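Local coordinates for fiber protein (Snake adenovirus 1, PDB 4UMI), which probably forms the trimeric spikes that protrude from the capsid vertices and attaches the virion, through this head domain, to its host-cell receptor, at residues S101-D106 / Q122-E127; K115-A120 / S140-T145. One frame throughout, in Å; residues are numbered along the deposited sequence.

Contact 1: residues S101-D106 / Q122-E127; sequences SKTSLD and QAREEE
Backbone bonds join Lys-102 and Glu-127 in both directions, Lys-102 N to Glu-127 O at 3.0 Å and Glu-127 N to Lys-102 O at 2.8 Å, the second nearly straight. The strands run antiparallel, and the next hydrogen-bonded pair is Leu-105 with Glu-125, where the register slips by one residue. Ser-104 and Leu-105 both face Glu-125 in a classic beta bulge: Glu-125 O takes Ser-104 N at 2.9 Å and, weakly, Leu-105 N, while Glu-125 N returns a bond to Leu-105 O.

The bulge turns Ser-104 toward the partner strand. Its OG, tucked between backbone N and carbonyl carbon (chi1 50°), donates to Glu-125 OE2 at 2.6 Å, meeting that oxygen on its anti side and 29° out of the carboxylate plane. Glu-125 OE1 is held in turn by Arg-134 on the next strand.

On the face of the sheet that carries Thr-103, Arg-124 and Glu-126, Asp-106 meets two side chains. Gln-122 NE2 donates to the syn lone pair of Asp-106 OD1 at 2.8 Å, carboxylate and amide nearly coplanar. Asp-106 OD2 lies at the guanidinium edge in a long salt bridge to Arg-124 NE, 3.5 Å, the two flat groups turned 85° against each other. Both Gln-122 and Arg-124 also bind Glu-126 of the second subunit, and Gln-122 OE1 accepts from Lys-133 of that subunit.

The Lys-102 chain runs alongside Glu-127, but Lys-102 NZ stays 4.3 Å from Glu-127 OE1, too far for a salt bridge. Asp-106, Gln-122 and Arg-124 thus belong to a polar network across the homotrimer interface, where Arg-124, paired with both carboxylates, probably eases the closeness of Asp-106 OD2 to Glu-126 of the second subunit.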
ATOM      1  N   SER A 101     -18.579   6.820  -4.453  1.00 16.93           N
ATOM      2  CA  SER A 101     -17.639   6.473  -3.393  1.00 17.36           C
ATOM      3  C   SER A 101     -17.478   7.646  -2.454  1.00 17.48           C
ATOM      4  O   SER A 101     -17.694   8.798  -2.850  1.00 18.87           O
ATOM      5  CB  SER A 101     -16.317   6.038  -3.998  1.00 19.67           C
ATOM      6  OG  SER A 101     -15.736   7.095  -4.699  1.00 23.59           O
ATOM      7  N   LYS A 102     -17.059   7.359  -1.229  1.00 16.55           N
ATOM      8  CA  LYS A 102     -16.679   8.399  -0.309  1.00 17.40           C
ATOM      9  C   LYS A 102     -15.761   7.822   0.736  1.00 18.37           C
ATOM     10  O   LYS A 102     -15.722   6.596   0.963  1.00 16.99           O
ATOM     11  CB  LYS A 102     -17.870   9.041   0.377  1.00 18.01           C
ATOM     12  CG  LYS A 102     -18.585   8.159   1.367  1.00 18.55           C
ATOM     13  CD  LYS A 102     -19.796   8.889   1.910  1.00 20.49           C
ATOM     14  CE  LYS A 102     -20.597   8.035   2.856  1.00 20.39           C
ATOM     15  NZ  LYS A 102     -21.711   8.810   3.455  1.00 23.96           N
ATOM     16  N   THR A 103     -15.016   8.697   1.395  1.00 18.52           N
ATOM     17  CA  THR A 103     -14.262   8.352   2.603  1.00 17.32           C
ATOM     18  C   THR A 103     -15.108   8.641   3.817  1.00 18.57           C
ATOM     19  O   THR A 103     -15.492   9.792   4.026  1.00 21.99           O
ATOM     20  CB  THR A 103     -12.979   9.142   2.668  1.00 19.68           C
ATOM     21  OG1 THR A 103     -12.223   8.917   1.478  1.00 22.33           O
ATOM     22  CG2 THR A 103     -12.136   8.725   3.856  1.00 19.33           C
ATOM     23  N   SER A 104     -15.493   7.605   4.558  1.00 18.40           N
ATOM     24  CA  SER A 104     -16.410   7.732   5.676  1.00 19.18           C
ATOM     25  C   SER A 104     -15.702   7.825   7.023  1.00 19.65           C
ATOM     26  O   SER A 104     -16.303   8.202   8.015  1.00 20.88           O
ATOM     27  CB  SER A 104     -17.392   6.573   5.669  1.00 19.53           C
ATOM     28  OG  SER A 104     -16.687   5.365   5.561  1.00 21.48           O
ATOM     29  N   LEU A 105     -14.401   7.533   7.057  1.00 18.92           N
ATOM     30  CA  LEU A 105     -13.581   7.661   8.265  1.00 18.45           C
ATOM     31  C   LEU A 105     -12.137   7.878   7.857  1.00 17.57           C
ATOM     32  O   LEU A 105     -11.645   7.197   6.988  1.00 16.74           O
ATOM     33  CB  LEU A 105     -13.615   6.368   9.089  1.00 19.29           C
ATOM     34  CG  LEU A 105     -12.826   6.349  10.396  1.00 20.98           C
ATOM     35  CD1 LEU A 105     -13.485   7.220  11.451  1.00 22.65           C
ATOM     36  CD2 LEU A 105     -12.658   4.929  10.907  1.00 22.72           C
ATOM     37  N   ASP A 106     -11.453   8.797   8.534  1.00 17.65           N
ATOM     38  CA  ASP A 106     -10.015   8.930   8.373  1.00 16.52           C
ATOM     39  C   ASP A 106      -9.446   9.557   9.619  1.00 17.17           C
ATOM     40  O   ASP A 106      -9.646  10.745   9.831  1.00 19.76           O
ATOM     41  CB  ASP A 106      -9.661   9.709   7.095  1.00 18.87           C
ATOM     42  CG  ASP A 106      -8.274   9.397   6.561  1.00 20.98           C
ATOM     43  OD1 ASP A 106      -7.611   8.543   7.142  1.00 23.44           O
ATOM     44  OD2 ASP A 106      -7.884   9.957   5.509  1.00 26.94           O
ATOM     45  N   GLN A 122      -3.017   5.006  11.351  1.00 13.71           N
ATOM     46  CA  GLN A 122      -4.101   5.680  10.653  1.00 12.93           C
ATOM     47  C   GLN A 122      -5.152   4.655  10.317  1.00 12.62           C
ATOM     48  O   GLN A 122      -4.841   3.575   9.804  1.00 13.60           O
ATOM     49  CB  GLN A 122      -3.601   6.421   9.400  1.00 13.75           C
ATOM     50  CG  GLN A 122      -4.670   6.961   8.464  1.00 14.72           C
ATOM     51  CD  GLN A 122      -4.094   7.438   7.179  1.00 15.31           C
ATOM     52  OE1 GLN A 122      -2.948   7.103   6.830  1.00 16.59           O
ATOM     53  NE2 GLN A 122      -4.899   8.135   6.412  1.00 18.41           N
ATOM     54  N   ALA A 123      -6.410   5.001  10.575  1.00 13.03           N
ATOM     55  CA  ALA A 123      -7.536   4.142  10.263  1.00 13.39           C
ATOM     56  C   ALA A 123      -8.428   4.851   9.249  1.00 13.11           C
ATOM     57  O   ALA A 123      -8.894   5.961   9.503  1.00 14.93           O
ATOM     58  CB  ALA A 123      -8.295   3.792  11.540  1.00 14.79           C
ATOM     59  N   ARG A 124      -8.659   4.210   8.114  1.00 13.63           N
ATOM     60  CA  ARG A 124      -9.415   4.787   7.023  1.00 14.92           C
ATOM     61  C   ARG A 124     -10.525   3.850   6.609  1.00 15.02           C
ATOM     62  O   ARG A 124     -10.320   2.651   6.555  1.00 16.66           O
ATOM     63  CB  ARG A 124      -8.496   5.186   5.870  1.00 16.71           C
ATOM     64  CG  ARG A 124      -9.139   5.919   4.733  1.00 20.55           C
ATOM     65  CD  ARG A 124      -8.123   5.983   3.590  1.00 27.61           C
ATOM     66  NE  ARG A 124      -7.102   6.989   3.772  1.00 36.91           N
ATOM     67  CZ  ARG A 124      -6.035   7.141   2.981  1.00 41.63           C
ATOM     68  NH1 ARG A 124      -5.846   6.318   1.939  1.00 38.49           N
ATOM     69  NH2 ARG A 124      -5.137   8.113   3.230  1.00 38.80           N
ATOM     70  N   GLU A 125     -11.711   4.398   6.331  1.00 15.60           N
ATOM     71  CA  GLU A 125     -12.798   3.636   5.738  1.00 15.77           C
ATOM     72  C   GLU A 125     -13.208   4.325   4.450  1.00 16.00           C
ATOM     73  O   GLU A 125     -13.487   5.531   4.408  1.00 17.59           O
ATOM     74  CB  GLU A 125     -13.981   3.478   6.689  1.00 17.89           C
ATOM     75  CG  GLU A 125     -15.069   2.642   6.060  1.00 18.70           C
ATOM     76  CD  GLU A 125     -16.267   2.449   6.944  1.00 23.31           C
ATOM     77  OE1 GLU A 125     -16.199   1.676   7.903  1.00 27.90           O
ATOM     78  OE2 GLU A 125     -17.308   3.054   6.664  1.00 31.48           O
ATOM     79  N   GLU A 126     -13.270   3.525   3.379  1.00 15.85           N
ATOM     80  CA  GLU A 126     -13.794   3.974   2.078  1.00 16.85           C
ATOM     81  C   GLU A 126     -15.055   3.162   1.807  1.00 16.46           C
ATOM     82  O   GLU A 126     -15.091   1.959   2.082  1.00 17.99           O
ATOM     83  CB  GLU A 126     -12.799   3.730   0.917  1.00 19.13           C
ATOM     84  CG  GLU A 126     -13.323   4.316  -0.385  1.00 28.05           C
ATOM     85  CD  GLU A 126     -12.594   3.941  -1.665  1.00 27.99           C
ATOM     86  OE1 GLU A 126     -11.514   3.352  -1.645  1.00 31.15           O
ATOM     87  OE2 GLU A 126     -13.134   4.239  -2.754  1.00 25.82           O
ATOM     88  N   GLU A 127     -16.079   3.790   1.263  1.00 16.02           N
ATOM     89  CA  GLU A 127     -17.236   3.088   0.781  1.00 16.50           C
ATOM     90  C   GLU A 127     -17.277   3.283  -0.710  1.00 17.44           C
ATOM     91  O   GLU A 127     -17.116   4.401  -1.195  1.00 17.86           O
ATOM     92  CB  GLU A 127     -18.476   3.624   1.434  1.00 16.30           C
ATOM     93  CG  GLU A 127     -18.538   3.367   2.934  1.00 19.28           C
ATOM     94  CD  GLU A 127     -19.625   4.135   3.626  1.00 22.22           C
ATOM     95  OE1 GLU A 127     -20.461   4.747   2.966  1.00 25.47           O
ATOM     96  OE2 GLU A 127     -19.627   4.138   4.861  1.00 24.73           O
TER

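Contact 2: residues K115-A120 / S140-T145; sequences KGVSFA and SGDGLT
The Phe-119 ring carries Ser-140 CB over the centre of one face, a CH-pi contact with CB 3.6 Å from the centroid and only 4° off the ring normal. Near the ring plane, at the edge, Leu-144 CD2 comes to 4.0 Å from Phe-119 CZ, the two side chains crossing at about a right angle. The other branch of the leucine, CD1, meets Val-117 CG1, so Leu-144 bridges two residues of 115-120.

Polar bonds flank this apolar patch. With chi1 at 178°, Ser-140 OG swings beside its own carbonyl carbon and donates to Ser-118 O at 2.8 Å; the same hydroxyl oxygen accepts Asp-142 N, the mark of an ST turn. One hydroxyl therefore both shapes the loop and ties it to the strand. Asp-142 OD2 accepts Ser-118 N at 2.9 Å, nearly along its C-O axis and close to straight (168°), while the aspartate and Val-117 side chains point opposite ways as they pass, Val-117 CG1 lying against Asp-142 OD2.

Two waters extend the join. Water 1 donates to Gly-116 O and Asp-142 OD2 and accepts from Ser-118 OG, so Asp-142 OD2 receives two hydrogens, one from backbone and one from solvent. Water 2 donates to Ser-118 O and accepts from Gly-141 N, giving Ser-118 O a second donor besides Ser-140 OG.

The contact binds the start of strand 118-128, with the turn before it, to the loop that leaves strand 131-140. Phe-119 also meets the rings of Phe-121 and Phe-148, and with Leu-144 it packs on Leu-188 of strand 185-190, which belongs to the other antiparallel sheet; Val-197 adjoins Phe-119, Ser-140 and Leu-144, so the hydrophobic side of the contact lies between the two sheets of the head.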
ATOM      1  N   LYS A 115       8.482   1.479  27.109  1.00 32.35           N
ATOM      2  CA  LYS A 115       9.903   1.636  26.786  1.00 33.15           C
ATOM      3  C   LYS A 115      10.243   2.803  25.858  1.00 35.41           C
ATOM      4  O   LYS A 115      11.407   2.963  25.477  1.00 39.83           O
ATOM      5  CB  LYS A 115      10.427   0.343  26.173  1.00 38.39           C
ATOM      6  CG  LYS A 115      10.142  -0.874  27.035  1.00 52.76           C
ATOM      7  CD  LYS A 115      10.874  -2.103  26.534  1.00 69.75           C
ATOM      8  CE  LYS A 115      10.217  -3.378  27.041  1.00 86.52           C
ATOM      9  NZ  LYS A 115      10.884  -4.592  26.496  1.00108.66           N
ATOM     10  N   GLY A 116       9.246   3.600  25.471  1.00 30.56           N
ATOM     11  CA  GLY A 116       9.489   4.773  24.640  1.00 32.97           C
ATOM     12  C   GLY A 116       9.418   4.545  23.141  1.00 27.48           C
ATOM     13  O   GLY A 116       9.658   5.476  22.363  1.00 32.68           O
ATOM     14  N   VAL A 117       9.103   3.327  22.715  1.00 22.28           N
ATOM     15  CA  VAL A 117       8.842   3.088  21.285  1.00 19.95           C
ATOM     16  C   VAL A 117       7.522   3.744  20.952  1.00 18.15           C
ATOM     17  O   VAL A 117       6.589   3.626  21.714  1.00 18.92           O
ATOM     18  CB  VAL A 117       8.761   1.581  20.960  1.00 21.97           C
ATOM     19  CG1 VAL A 117       8.338   1.328  19.520  1.00 21.24           C
ATOM     20  CG2 VAL A 117      10.079   0.875  21.249  1.00 25.77           C
ATOM     21  N   SER A 118       7.442   4.376  19.793  1.00 17.80           N
ATOM     22  CA  SER A 118       6.232   5.040  19.374  1.00 18.19           C
ATOM     23  C   SER A 118       5.825   4.623  17.980  1.00 17.90           C
ATOM     24  O   SER A 118       6.687   4.452  17.105  1.00 18.50           O
ATOM     25  CB  SER A 118       6.311   6.531  19.548  0.50 21.77           C
ATOM     26  OG  SER A 118       7.228   7.057  18.660  0.50 22.62           O
ATOM     27  N   PHE A 119       4.520   4.451  17.812  1.00 15.67           N
ATOM     28  CA  PHE A 119       3.890   4.158  16.537  1.00 14.71           C
ATOM     29  C   PHE A 119       2.865   5.217  16.194  1.00 15.09           C
ATOM     30  O   PHE A 119       2.212   5.739  17.086  1.00 16.86           O
ATOM     31  CB  PHE A 119       3.138   2.811  16.545  1.00 15.87           C
ATOM     32  CG  PHE A 119       3.978   1.653  16.164  1.00 15.03           C
ATOM     33  CD1 PHE A 119       4.865   1.069  17.037  1.00 15.90           C
ATOM     34  CD2 PHE A 119       3.818   1.096  14.922  1.00 14.38           C
ATOM     35  CE1 PHE A 119       5.601  -0.009  16.650  1.00 16.46           C
ATOM     36  CE2 PHE A 119       4.551   0.013  14.521  1.00 16.12           C
ATOM     37  CZ  PHE A 119       5.433  -0.552  15.399  1.00 16.44           C
ATOM     38  N   ALA A 120       2.686   5.497  14.906  1.00 14.33           N
ATOM     39  CA  ALA A 120       1.519   6.202  14.426  1.00 13.62           C
ATOM     40  C   ALA A 120       0.697   5.229  13.640  1.00 12.97           C
ATOM     41  O   ALA A 120       1.208   4.460  12.801  1.00 14.29           O
ATOM     42  CB  ALA A 120       1.916   7.375  13.577  1.00 16.06           C
ATOM     43  N   SER A 140       6.473   3.208  12.290  1.00 12.30           N
ATOM     44  CA  SER A 140       7.329   3.618  13.392  1.00 13.39           C
ATOM     45  C   SER A 140       8.729   3.859  12.829  1.00 14.42           C
ATOM     46  O   SER A 140       9.201   3.062  12.039  1.00 16.59           O
ATOM     47  CB  SER A 140       7.416   2.527  14.451  1.00 13.54           C
ATOM     48  OG  SER A 140       8.291   2.897  15.497  1.00 15.66           O
ATOM     49  N   GLY A 141       9.415   4.851  13.378  1.00 17.29           N
ATOM     50  CA  GLY A 141      10.818   5.056  13.060  1.00 21.15           C
ATOM     51  C   GLY A 141      11.727   4.140  13.877  1.00 22.04           C
ATOM     52  O   GLY A 141      12.918   4.032  13.613  1.00 28.13           O
ATOM     53  N   ASP A 142      11.203   3.603  14.934  1.00 18.00           N
ATOM     54  CA  ASP A 142      11.954   2.807  15.872  1.00 19.01           C
ATOM     55  C   ASP A 142      12.174   1.401  15.384  1.00 18.86           C
ATOM     56  O   ASP A 142      11.533   0.928  14.434  1.00 22.04           O
ATOM     57  CB  ASP A 142      11.218   2.793  17.198  1.00 22.07           C
ATOM     58  CG  ASP A 142      11.091   4.187  17.823  1.00 21.09           C
ATOM     59  OD1 ASP A 142      12.073   4.987  17.724  1.00 28.15           O
ATOM     60  OD2 ASP A 142       9.994   4.501  18.378  1.00 22.80           O
ATOM     61  N   GLY A 143      13.148   0.749  15.972  1.00 19.36           N
ATOM     62  CA  GLY A 143      13.228  -0.690  15.901  1.00 20.04           C
ATOM     63  C   GLY A 143      12.295  -1.282  16.934  1.00 20.63           C
ATOM     64  O   GLY A 143      11.825  -0.620  17.877  1.00 23.85           O
ATOM     65  N   LEU A 144      12.004  -2.540  16.749  1.00 17.47           N
ATOM     66  CA  LEU A 144      11.129  -3.206  17.662  1.00 17.58           C
ATOM     67  C   LEU A 144      11.746  -4.533  17.984  1.00 18.96           C
ATOM     68  O   LEU A 144      11.989  -5.352  17.086  1.00 21.38           O
ATOM     69  CB  LEU A 144       9.751  -3.262  17.019  1.00 23.23           C
ATOM     70  CG  LEU A 144       8.569  -3.652  17.852  1.00 21.20           C
ATOM     71  CD1 LEU A 144       8.341  -2.741  19.029  1.00 19.19           C
ATOM     72  CD2 LEU A 144       7.346  -3.751  16.973  1.00 19.01           C
ATOM     73  N   THR A 145      11.964  -4.756  19.290  1.00 18.99           N
ATOM     74  CA  THR A 145      12.673  -5.917  19.823  1.00 21.87           C
ATOM     75  C   THR A 145      11.711  -6.968  20.458  1.00 20.68           C
ATOM     76  O   THR A 145      12.147  -7.973  21.068  1.00 22.76           O
ATOM     77  CB  THR A 145      13.637  -5.485  20.936  1.00 22.31           C
ATOM     78  OG1 THR A 145      12.875  -4.965  22.040  1.00 24.12           O
ATOM     79  CG2 THR A 145      14.664  -4.442  20.466  1.00 28.52           C
TER
HETATM   80  O   HOH W   1       9.997   6.885  19.925  1.00 36.33           O
HETATM   81  O   HOH W   2       8.207   6.368  15.650  1.00 29.20           O

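In the fold
From the N terminus, the chain enters strand 101-112 through 101-106, turns, and starts strand 118-128 with 115-120. It then reaches 122-127, closing contact 1 as the far end of this beta hairpin. After strand 131-140 runs back, 140-145 returns to 115-120 and closes contact 2. The segments alternate, so the closures cross rather than nest. Both use strand 118-128, at ends whose contacts have centres about 26 Å apart, on opposite sides of the chain's centre, and both touch the second subunit. Contact 1 joins neighbouring strands of one sheet; contact 2 ties that sheet to the loop leading to strand 148-151 of the other.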